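Long-range contacts in MDM10 isoform 1 (Saccharomyces cerevisiae, PDB 7BTX), which forms part of the ERMES tether between endoplasmic reticulum and mitochondria and takes part in late assembly of the TOM complex of the mitochondrial outer membrane: residues D[437-443]-D[486-492]; D[41-47]-D[58-64]; D[54-58]-D[70-75]; D[312-318]-D[411-417]. All coordinates share one frame. Residue numbers count along the deposited sequence, not the author numbering.

Interaction 1: residues D[437-443]-D[486-492]; sequences GFLISAG and GIQFQYS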
# COMPACT_ATOMS: atom_id res chain seq x y z
N GLY D 437 21.93 24.56 -4.92
CA GLY D 437 20.93 23.76 -5.59
C GLY D 437 19.91 23.17 -4.65
O GLY D 437 18.91 22.60 -5.08
N PHE D 438 20.16 23.31 -3.35
CA PHE D 438 19.32 22.69 -2.34
C PHE D 438 18.23 23.65 -1.89
O PHE D 438 18.30 24.86 -2.12
CB PHE D 438 20.16 22.26 -1.14
CG PHE D 438 21.18 21.22 -1.47
CD1 PHE D 438 20.86 19.88 -1.43
CD2 PHE D 438 22.47 21.58 -1.83
CE1 PHE D 438 21.80 18.92 -1.73
CE2 PHE D 438 23.41 20.63 -2.13
CZ PHE D 438 23.07 19.30 -2.08
N LEU D 439 17.20 23.09 -1.26
CA LEU D 439 16.08 23.89 -0.76
C LEU D 439 15.41 23.11 0.36
O LEU D 439 14.72 22.12 0.08
CB LEU D 439 15.10 24.21 -1.89
CG LEU D 439 13.99 25.23 -1.67
CD1 LEU D 439 13.76 25.98 -2.97
CD2 LEU D 439 12.68 24.58 -1.24
N ILE D 440 15.58 23.56 1.59
CA ILE D 440 14.94 22.94 2.75
C ILE D 440 13.75 23.80 3.14
O ILE D 440 13.83 25.03 3.10
CB ILE D 440 15.95 22.81 3.91
CG1 ILE D 440 17.18 22.04 3.45
CG2 ILE D 440 15.35 22.05 5.08
CD1 ILE D 440 18.31 22.09 4.43
N SER D 441 12.64 23.17 3.51
CA SER D 441 11.39 23.88 3.81
C SER D 441 10.71 23.23 5.01
O SER D 441 9.90 22.31 4.85
CB SER D 441 10.48 23.89 2.59
OG SER D 441 9.23 24.47 2.89
N ALA D 442 11.01 23.73 6.20
CA ALA D 442 10.38 23.25 7.43
C ALA D 442 9.20 24.14 7.78
O ALA D 442 9.27 25.36 7.64
CB ALA D 442 11.38 23.24 8.58
N GLY D 443 8.11 23.53 8.23
CA GLY D 443 6.93 24.30 8.56
C GLY D 443 5.92 23.59 9.43
O GLY D 443 5.70 22.39 9.27
N GLY D 486 5.91 19.42 9.23
CA GLY D 486 6.49 18.84 8.03
C GLY D 486 7.79 19.47 7.58
O GLY D 486 7.98 20.68 7.73
N ILE D 487 8.70 18.66 7.05
CA ILE D 487 9.94 19.14 6.47
C ILE D 487 9.94 18.75 4.99
O ILE D 487 9.30 17.78 4.59
CB ILE D 487 11.18 18.60 7.22
CG1 ILE D 487 11.00 18.74 8.72
CG2 ILE D 487 12.44 19.37 6.88
CD1 ILE D 487 12.08 18.10 9.55
N GLN D 488 10.64 19.53 4.17
CA GLN D 488 10.66 19.30 2.73
C GLN D 488 12.04 19.56 2.15
O GLN D 488 12.40 20.70 1.88
CB GLN D 488 9.62 20.18 2.05
CG GLN D 488 9.50 19.97 0.57
CD GLN D 488 8.07 20.05 0.10
OE1 GLN D 488 7.15 20.16 0.91
NE2 GLN D 488 7.87 20.00 -1.21
N PHE D 489 12.82 18.50 1.96
CA PHE D 489 14.12 18.63 1.33
C PHE D 489 13.97 18.55 -0.19
O PHE D 489 13.07 17.89 -0.71
CB PHE D 489 15.08 17.54 1.81
CG PHE D 489 15.18 17.43 3.31
CD1 PHE D 489 14.36 16.57 4.02
CD2 PHE D 489 16.11 18.18 4.00
CE1 PHE D 489 14.46 16.47 5.39
CE2 PHE D 489 16.21 18.09 5.38
CZ PHE D 489 15.38 17.23 6.07
N GLN D 490 14.88 19.22 -0.89
CA GLN D 490 14.72 19.36 -2.33
C GLN D 490 16.06 19.70 -2.95
O GLN D 490 16.78 20.55 -2.44
CB GLN D 490 13.69 20.44 -2.65
CG GLN D 490 13.66 20.90 -4.08
CD GLN D 490 12.39 21.62 -4.41
OE1 GLN D 490 11.38 21.43 -3.73
NE2 GLN D 490 12.42 22.45 -5.43
N TYR D 491 16.40 19.02 -4.05
CA TYR D 491 17.59 19.29 -4.82
C TYR D 491 17.21 19.42 -6.29
O TYR D 491 16.28 18.75 -6.76
CB TYR D 491 18.63 18.19 -4.63
CG TYR D 491 19.90 18.38 -5.41
CD1 TYR D 491 20.78 19.40 -5.09
CD2 TYR D 491 20.22 17.55 -6.47
CE1 TYR D 491 21.94 19.58 -5.80
CE2 TYR D 491 21.38 17.72 -7.19
CZ TYR D 491 22.23 18.74 -6.85
OH TYR D 491 23.39 18.92 -7.56
N SER D 492 17.89 20.30 -7.01
CA SER D 492 17.58 20.52 -8.42
C SER D 492 18.80 21.05 -9.13
O SER D 492 19.63 21.74 -8.55
CB SER D 492 16.41 21.49 -8.60
OG SER D 492 15.19 20.90 -8.21
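The ring of F438 lies obliquely against that of Y491, centroids 4.8 Å apart and planes at 41°, with Y491 CD1 over one face of the phenyl ring, 3.5 Å from F438 CE1. On the same side of the antiparallel pair, I440 CG1 meets F489 CD2 at 4.0 Å and I440 CG2 reaches I487 CG2 at 4.3 Å. The other side carries L439, S441, Q488 and Q490, where the CB atoms of S441 and Q488 come within 3.8 Å. Backbone bonding is well formed at the glycine end, G443 N to G486 O at 2.9 Å and G486 N to G443 O at 3.0 Å. Further along, L439 N donates to Q490 O (2.8 Å) and S492 N to G437 O (3.2 Å), while S441 N to Q488 O (3.0 Å) is weak. Beyond 486-492 comes strand 44-48, which Y491 joins through backbone bonds to Q46 and S48, running parallel: the closing seam of a VDAC-like mitochondrial β-barrel, where the last strand meets the first.

Interaction 2: residues D[41-47]-D[58-64]; sequences SAIHLQI and SLDFSTR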
# COMPACT_ATOMS: atom_id res chain seq x y z
N SER D 41 3.17 18.24 5.31
CA SER D 41 2.47 17.38 6.26
C SER D 41 3.28 16.14 6.63
O SER D 41 2.86 15.34 7.47
CB SER D 41 1.11 16.97 5.71
OG SER D 41 1.25 16.28 4.48
N ALA D 42 4.46 15.97 6.03
CA ALA D 42 5.33 14.84 6.29
C ALA D 42 6.72 15.20 5.80
O ALA D 42 6.92 16.25 5.17
CB ALA D 42 4.85 13.57 5.59
N ILE D 43 7.69 14.33 6.08
CA ILE D 43 9.03 14.50 5.53
C ILE D 43 9.01 14.11 4.06
O ILE D 43 8.56 13.01 3.71
CB ILE D 43 10.05 13.67 6.31
CG1 ILE D 43 9.79 13.77 7.81
CG2 ILE D 43 11.46 14.12 5.98
CD1 ILE D 43 10.04 15.13 8.38
N HIS D 44 9.48 15.00 3.20
CA HIS D 44 9.30 14.86 1.76
C HIS D 44 10.60 15.22 1.07
O HIS D 44 11.13 16.32 1.27
CB HIS D 44 8.16 15.76 1.28
CG HIS D 44 7.80 15.57 -0.15
ND1 HIS D 44 6.74 14.78 -0.56
CD2 HIS D 44 8.34 16.07 -1.29
CE1 HIS D 44 6.66 14.80 -1.87
NE2 HIS D 44 7.62 15.57 -2.34
N LEU D 45 11.13 14.30 0.27
CA LEU D 45 12.36 14.53 -0.47
C LEU D 45 12.04 14.64 -1.96
O LEU D 45 11.05 14.09 -2.43
CB LEU D 45 13.37 13.40 -0.25
CG LEU D 45 14.15 13.35 1.06
CD1 LEU D 45 13.36 12.74 2.21
CD2 LEU D 45 15.44 12.59 0.87
N GLN D 46 12.88 15.37 -2.68
CA GLN D 46 12.66 15.59 -4.10
C GLN D 46 13.98 15.91 -4.77
O GLN D 46 14.76 16.70 -4.25
CB GLN D 46 11.65 16.71 -4.34
CG GLN D 46 11.50 17.11 -5.79
CD GLN D 46 10.27 17.90 -6.07
OE1 GLN D 46 9.47 18.16 -5.18
NE2 GLN D 46 10.09 18.29 -7.32
N ILE D 47 14.23 15.29 -5.91
CA ILE D 47 15.40 15.60 -6.73
C ILE D 47 14.92 15.79 -8.17
O ILE D 47 14.12 15.00 -8.66
CB ILE D 47 16.49 14.52 -6.60
CG1 ILE D 47 17.59 14.69 -7.65
CG2 ILE D 47 15.88 13.13 -6.59
CD1 ILE D 47 18.87 14.01 -7.31
N SER D 58 11.90 14.70 -12.82
CA SER D 58 11.65 14.93 -11.41
C SER D 58 11.42 13.59 -10.72
O SER D 58 11.08 12.60 -11.36
CB SER D 58 10.44 15.84 -11.21
OG SER D 58 10.15 16.01 -9.83
N LEU D 59 11.65 13.58 -9.41
CA LEU D 59 11.38 12.40 -8.59
C LEU D 59 11.15 12.86 -7.17
O LEU D 59 11.93 13.66 -6.65
CB LEU D 59 12.53 11.41 -8.64
CG LEU D 59 12.45 10.08 -7.89
CD1 LEU D 59 13.15 9.11 -8.71
CD2 LEU D 59 13.14 10.10 -6.55
N ASP D 60 10.11 12.34 -6.53
CA ASP D 60 9.86 12.65 -5.14
C ASP D 60 9.36 11.41 -4.42
O ASP D 60 8.70 10.55 -5.00
CB ASP D 60 8.86 13.79 -4.97
CG ASP D 60 7.65 13.63 -5.86
OD1 ASP D 60 7.73 12.85 -6.82
OD2 ASP D 60 6.62 14.28 -5.60
N PHE D 61 9.69 11.34 -3.14
CA PHE D 61 9.12 10.34 -2.25
C PHE D 61 9.00 10.96 -0.87
O PHE D 61 9.85 11.76 -0.47
CB PHE D 61 9.95 9.05 -2.19
CG PHE D 61 11.33 9.22 -1.63
CD1 PHE D 61 12.37 9.66 -2.43
CD2 PHE D 61 11.60 8.89 -0.31
CE1 PHE D 61 13.65 9.80 -1.92
CE2 PHE D 61 12.87 9.03 0.21
CZ PHE D 61 13.90 9.49 -0.60
N SER D 62 7.95 10.60 -0.16
CA SER D 62 7.74 11.05 1.20
C SER D 62 7.63 9.85 2.12
O SER D 62 7.84 8.71 1.71
CB SER D 62 6.49 11.92 1.28
OG SER D 62 5.33 11.18 0.95
N THR D 63 7.33 10.12 3.39
CA THR D 63 6.98 9.04 4.29
C THR D 63 5.57 8.53 4.00
O THR D 63 5.32 7.33 4.03
CB THR D 63 7.10 9.50 5.74
OG1 THR D 63 6.09 10.48 6.01
CG2 THR D 63 8.46 10.10 6.00
N ARG D 64 4.65 9.45 3.70
CA ARG D 64 3.27 9.09 3.40
C ARG D 64 3.15 8.40 2.05
O ARG D 64 2.36 7.46 1.89
CB ARG D 64 2.38 10.33 3.43
CG ARG D 64 2.29 11.01 4.78
CD ARG D 64 1.28 10.35 5.70
NE ARG D 64 1.30 10.93 7.04
CZ ARG D 64 0.64 12.03 7.39
NH1 ARG D 64 0.72 12.48 8.63
NH2 ARG D 64 -0.10 12.68 6.50
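S58 opens the pairing, and L59 makes its first full backbone exchange: I47 N donates to L59 O at 2.9 Å, while the return bond from L59 N to I47 O, also 2.9 Å, is weak. Their side chains touch through I47 CG2 and L59 CD2 at 4.1 Å. D60 turns to the opposite face, where its CB sits 3.4 Å from NE2 of the H44 imidazole. At F61 the backbone bonds again run both ways, L45 N to F61 O at 2.9 Å and F61 N to L45 O at 3.1 Å, and the p rotamer swings the ring so that L45 CB lies over its face, a CH-pi contact 4.2 Å from the centroid. S62 brings its CB within 3.4 Å of H44 ND1 but spends its hydroxyl on S65 N. T63 N still holds I43 O (3.2 Å), although T63 and R64 have already left the extended conformation; R64 CG touches A42 CB at 3.7 Å. I47 and L59 also pack on the neighbouring outer-membrane β-barrel subunit. Apolar L45, I47, L59 and F61 on one face are consistent with the barrel's outer side, polar H44, Q46, D60 and S62 on the other with its interior.

Interaction 3: residues D[54-58]-D[70-75]; sequences NTFNS and SLSYLY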
# COMPACT_ATOMS: atom_id res chain seq x y z
N ASN D 54 15.78 19.55 -23.96
CA ASN D 54 14.40 20.00 -23.86
C ASN D 54 13.56 19.10 -22.96
O ASN D 54 12.34 19.03 -23.13
CB ASN D 54 13.77 20.07 -25.25
CG ASN D 54 14.36 21.16 -26.10
OD1 ASN D 54 14.58 22.27 -25.62
ND2 ASN D 54 14.63 20.86 -27.36
N THR D 55 14.18 18.42 -22.00
CA THR D 55 13.48 17.42 -21.21
C THR D 55 14.01 17.45 -19.79
O THR D 55 15.22 17.53 -19.58
CB THR D 55 13.65 16.03 -21.84
OG1 THR D 55 13.04 16.01 -23.13
CG2 THR D 55 13.01 14.97 -21.03
N PHE D 56 13.10 17.41 -18.82
CA PHE D 56 13.43 17.46 -17.40
C PHE D 56 12.84 16.25 -16.70
O PHE D 56 11.74 15.80 -17.03
CB PHE D 56 12.88 18.73 -16.73
CG PHE D 56 13.22 20.00 -17.45
CD1 PHE D 56 14.34 20.72 -17.10
CD2 PHE D 56 12.40 20.49 -18.45
CE1 PHE D 56 14.66 21.89 -17.76
CE2 PHE D 56 12.72 21.64 -19.12
CZ PHE D 56 13.84 22.35 -18.77
N ASN D 57 13.58 15.73 -15.73
CA ASN D 57 13.13 14.64 -14.89
C ASN D 57 12.99 15.11 -13.45
O ASN D 57 13.85 15.81 -12.93
CB ASN D 57 14.08 13.46 -14.95
CG ASN D 57 13.70 12.48 -16.02
OD1 ASN D 57 12.57 12.02 -16.06
ND2 ASN D 57 14.62 12.19 -16.91
N SER D 58 11.90 14.70 -12.82
CA SER D 58 11.65 14.93 -11.41
C SER D 58 11.42 13.59 -10.72
O SER D 58 11.08 12.60 -11.36
CB SER D 58 10.44 15.84 -11.21
OG SER D 58 10.15 16.01 -9.83
N SER D 70 8.22 12.36 -12.77
CA SER D 70 7.61 13.07 -13.88
C SER D 70 8.64 13.30 -14.97
O SER D 70 9.82 13.49 -14.69
CB SER D 70 7.01 14.40 -13.42
OG SER D 70 7.99 15.41 -13.41
N LEU D 71 8.18 13.28 -16.21
CA LEU D 71 8.99 13.62 -17.37
C LEU D 71 8.37 14.83 -18.04
O LEU D 71 7.26 14.76 -18.56
CB LEU D 71 9.06 12.46 -18.37
CG LEU D 71 10.01 12.53 -19.55
CD1 LEU D 71 11.40 12.34 -19.09
CD2 LEU D 71 9.65 11.46 -20.54
N SER D 72 9.09 15.94 -18.03
CA SER D 72 8.62 17.18 -18.62
C SER D 72 9.27 17.39 -19.97
O SER D 72 10.42 17.00 -20.19
CB SER D 72 8.92 18.37 -17.71
OG SER D 72 8.27 18.22 -16.46
N TYR D 73 8.54 18.00 -20.88
CA TYR D 73 9.08 18.50 -22.14
C TYR D 73 8.86 20.00 -22.15
O TYR D 73 7.79 20.45 -21.74
CB TYR D 73 8.42 17.83 -23.34
CG TYR D 73 8.89 18.38 -24.67
CD1 TYR D 73 10.11 18.00 -25.19
CD2 TYR D 73 8.12 19.28 -25.39
CE1 TYR D 73 10.55 18.49 -26.39
CE2 TYR D 73 8.56 19.78 -26.59
CZ TYR D 73 9.77 19.38 -27.08
OH TYR D 73 10.22 19.88 -28.28
N LEU D 74 9.85 20.76 -22.58
CA LEU D 74 9.72 22.22 -22.61
C LEU D 74 10.58 22.77 -23.74
O LEU D 74 11.81 22.72 -23.67
CB LEU D 74 10.11 22.84 -21.28
CG LEU D 74 10.29 24.35 -21.24
CD1 LEU D 74 8.98 25.06 -21.40
CD2 LEU D 74 10.94 24.76 -19.94
N TYR D 75 9.93 23.31 -24.76
CA TYR D 75 10.59 23.98 -25.87
C TYR D 75 9.96 25.36 -26.01
O TYR D 75 8.74 25.50 -25.89
CB TYR D 75 10.45 23.18 -27.16
CG TYR D 75 10.81 23.97 -28.39
CD1 TYR D 75 12.12 24.36 -28.62
CD2 TYR D 75 9.84 24.32 -29.31
CE1 TYR D 75 12.45 25.09 -29.74
CE2 TYR D 75 10.17 25.05 -30.44
CZ TYR D 75 11.47 25.43 -30.65
OH TYR D 75 11.80 26.15 -31.77
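Five backbone hydrogen bonds carry this contact. S72 N to F56 O is the shortest at 2.8 Å and nearly straight, returned by F56 N to S72 O at 3.0 Å; S58 N to S70 O (3.0 Å) and S70 N to S58 O (3.2 Å) close one end, and L74 N to N54 O (3.1 Å) the other. They zip strands 55-62 and 68-76 into an antiparallel β-hairpin, a piece of the meander that builds the barrel wall, with segment axes 4.7 Å apart. CA-H...O contacts thread between the bonds, the tightest from T55 CA to S72 O at 3.3 Å. Further out, S72 OG bonds R145 NE of strand 140-147, and N57 OD1 makes a weak hydrogen bond to Y148 OH, so both polar side chains look past the hairpin for their partners.

Packing differs between the faces. On the face that carries T55, N57, L71 and Y73, T55 CG2 reaches L71 CD1 at 3.6 Å, and N57 and L71 also pack on the neighbouring outer-membrane β-barrel subunit. On the other face F56, with 83 Å² covered, lies beside S72 and L74, meeting both at the edge of its ring. In its m rotamer the phenyl group stretches along strand 68-76, which brings F56 CE2 to 3.6 Å from L74 CB.

Interaction 4: residues D[312-318]-D[411-417]; sequences EFWQKKH and IFTSVWK
Set segments 312-318 and 411-417 antiparallel, both extended, strands 313-316 and 413-417 having axes 4.8 Å apart and N-to-C directions at 167°; pair E312 with K417 through to H318 with I411. I411 loses most surface, 65 Å²: its chi1 is p and chi2 t, placing CD1 3.4 Å from K316 NZ and CG2 3.4 Å from K317 O. F412, next with 59 Å², takes chi1 t; its CB meets K317 CB at 3.7 Å while its side chain also packs on W431 of strand 426-434. This end is loose, with a weak bond from S414 N to Q315 O at 3.3 Å. The sheet is part of the transmembrane β-barrel wall, strand 413-420 bonding to strand 426-434 on its other edge. W416 (m, 58 Å²) and F313 (t) form the firm, antiparallel hydrogen-bonded pair: F313 N donates to W416 O at 2.7 Å, W416 N to F313 O at 2.9 Å, and F313 CD2 lies 4.2 Å from W416 CD1. On the other face, W314 (m) lays its six-membered ring on V415 CG2, a CH-pi contact 3.4 Å from the centroid. W314 NE1 donates to E312 OE2 at 3.0 Å. With E312 chi1 p and K417 chi1 m, E312 OE1 salt-bridges K417 NZ at 3.1 Å; that amine also bonds T33 O.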
# COMPACT_ATOMS: atom_id res chain seq x y z
N GLU D 312 5.77 37.93 6.58
CA GLU D 312 6.97 37.24 6.12
C GLU D 312 8.24 38.06 6.34
O GLU D 312 8.21 39.30 6.34
CB GLU D 312 6.92 36.83 4.64
CG GLU D 312 7.37 37.85 3.62
CD GLU D 312 7.37 37.30 2.21
OE1 GLU D 312 7.01 36.12 2.03
OE2 GLU D 312 7.73 38.04 1.28
N PHE D 313 9.33 37.37 6.62
CA PHE D 313 10.62 37.99 6.86
C PHE D 313 11.66 37.33 5.97
O PHE D 313 11.62 36.12 5.72
CB PHE D 313 10.99 37.85 8.34
CG PHE D 313 12.29 38.48 8.72
CD1 PHE D 313 12.56 39.80 8.40
CD2 PHE D 313 13.24 37.75 9.42
CE1 PHE D 313 13.76 40.38 8.76
CE2 PHE D 313 14.44 38.33 9.78
CZ PHE D 313 14.70 39.64 9.45
N TRP D 314 12.59 38.13 5.47
CA TRP D 314 13.64 37.62 4.61
C TRP D 314 14.98 37.74 5.33
O TRP D 314 15.08 38.39 6.38
CB TRP D 314 13.63 38.37 3.27
CG TRP D 314 12.62 37.85 2.31
CD1 TRP D 314 11.29 38.11 2.32
CD2 TRP D 314 12.86 37.01 1.17
NE1 TRP D 314 10.67 37.47 1.27
CE2 TRP D 314 11.62 36.79 0.55
CE3 TRP D 314 14.01 36.43 0.63
CZ2 TRP D 314 11.49 36.00 -0.59
CZ3 TRP D 314 13.87 35.65 -0.51
CH2 TRP D 314 12.63 35.44 -1.10
N GLN D 315 16.01 37.14 4.74
CA GLN D 315 17.40 37.26 5.18
C GLN D 315 18.28 36.76 4.05
O GLN D 315 17.82 36.03 3.17
CB GLN D 315 17.64 36.48 6.48
CG GLN D 315 18.91 36.86 7.27
CD GLN D 315 18.80 38.17 8.05
OE1 GLN D 315 18.63 39.24 7.47
NE2 GLN D 315 18.90 38.07 9.37
N LYS D 316 19.55 37.15 4.05
CA LYS D 316 20.50 36.72 3.03
C LYS D 316 21.86 36.62 3.70
O LYS D 316 22.08 37.15 4.79
CB LYS D 316 20.44 37.69 1.84
CG LYS D 316 20.94 37.12 0.54
CD LYS D 316 20.58 38.02 -0.62
CE LYS D 316 21.18 37.51 -1.91
NZ LYS D 316 22.66 37.62 -1.86
N LYS D 317 22.80 35.92 3.06
CA LYS D 317 24.00 35.52 3.78
C LYS D 317 25.15 35.45 2.78
O LYS D 317 24.95 35.55 1.56
CB LYS D 317 23.75 34.18 4.50
CG LYS D 317 24.69 33.79 5.64
CD LYS D 317 24.24 32.50 6.31
CE LYS D 317 25.13 32.14 7.50
NZ LYS D 317 26.50 31.73 7.07
N HIS D 318 26.36 35.28 3.31
CA HIS D 318 27.60 35.30 2.56
C HIS D 318 28.47 34.17 3.11
O HIS D 318 27.95 33.21 3.70
CB HIS D 318 28.29 36.67 2.65
CG HIS D 318 27.80 37.66 1.64
ND1 HIS D 318 27.59 37.33 0.31
CD2 HIS D 318 27.50 38.97 1.75
CE1 HIS D 318 27.17 38.40 -0.34
NE2 HIS D 318 27.11 39.41 0.51
N ILE D 411 25.03 31.45 -1.95
CA ILE D 411 24.48 32.38 -0.99
C ILE D 411 23.24 31.77 -0.35
O ILE D 411 22.31 31.36 -1.04
CB ILE D 411 24.15 33.74 -1.65
CG1 ILE D 411 23.62 33.54 -3.07
CG2 ILE D 411 25.37 34.64 -1.65
CD1 ILE D 411 23.14 34.80 -3.73
N PHE D 412 23.24 31.71 0.98
CA PHE D 412 22.07 31.25 1.71
C PHE D 412 20.96 32.28 1.62
O PHE D 412 21.20 33.47 1.43
CB PHE D 412 22.44 30.99 3.18
CG PHE D 412 21.56 29.99 3.86
CD1 PHE D 412 21.52 28.68 3.42
CD2 PHE D 412 20.80 30.35 4.96
CE1 PHE D 412 20.71 27.75 4.04
CE2 PHE D 412 20.00 29.42 5.59
CZ PHE D 412 19.96 28.12 5.13
N THR D 413 19.72 31.81 1.74
CA THR D 413 18.56 32.69 1.65
C THR D 413 17.46 32.12 2.53
O THR D 413 16.91 31.05 2.23
CB THR D 413 18.07 32.83 0.21
OG1 THR D 413 19.14 33.28 -0.63
CG2 THR D 413 16.95 33.84 0.14
N SER D 414 17.13 32.82 3.61
CA SER D 414 16.16 32.35 4.59
C SER D 414 14.88 33.16 4.48
O SER D 414 14.92 34.38 4.32
CB SER D 414 16.72 32.50 6.01
OG SER D 414 17.90 31.74 6.16
N VAL D 415 13.74 32.48 4.54
CA VAL D 415 12.43 33.12 4.50
C VAL D 415 11.60 32.54 5.64
O VAL D 415 11.33 31.34 5.65
CB VAL D 415 11.70 32.90 3.17
CG1 VAL D 415 10.34 33.52 3.22
CG2 VAL D 415 12.48 33.48 2.02
N TRP D 416 11.18 33.39 6.57
CA TRP D 416 10.27 33.00 7.63
C TRP D 416 8.89 33.55 7.32
O TRP D 416 8.76 34.70 6.91
CB TRP D 416 10.74 33.54 8.98
CG TRP D 416 12.08 33.07 9.37
CD1 TRP D 416 13.28 33.58 8.97
CD2 TRP D 416 12.38 32.00 10.27
NE1 TRP D 416 14.31 32.89 9.55
CE2 TRP D 416 13.78 31.91 10.35
CE3 TRP D 416 11.60 31.11 11.00
CZ2 TRP D 416 14.41 30.96 11.14
CZ3 TRP D 416 12.23 30.17 11.78
CH2 TRP D 416 13.62 30.10 11.85
N LYS D 417 7.86 32.74 7.51
CA LYS D 417 6.52 33.13 7.06
C LYS D 417 5.50 32.73 8.12
O LYS D 417 5.23 31.55 8.32
CB LYS D 417 6.18 32.50 5.72
CG LYS D 417 6.87 33.11 4.52
CD LYS D 417 6.78 32.21 3.31
CE LYS D 417 5.41 32.30 2.66
NZ LYS D 417 5.24 33.57 1.92

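Overall arrangement
All four contacts are antiparallel strand pairings in one barrel wall. Interactions 2 and 3 are successive hairpins sharing strand 55-62 and S58; interaction 3 is the more buried, whereas interaction 2 lies at the surface, though each has residues packed on the neighbouring outer-membrane β-barrel subunit. Interaction 1, partly buried, abuts interaction 2 at the parallel seam, where Y491 N probably bonds Q46 O at 2.8 Å. Interaction 4 belongs to the same sheet as strand 439-447 but is separated from interaction 1 by strand 426-434, their centres about 14 Å apart. Like interaction 1, it touches no other subunit; it lies at the surface, and alone among the four has a salt bridge between its segments.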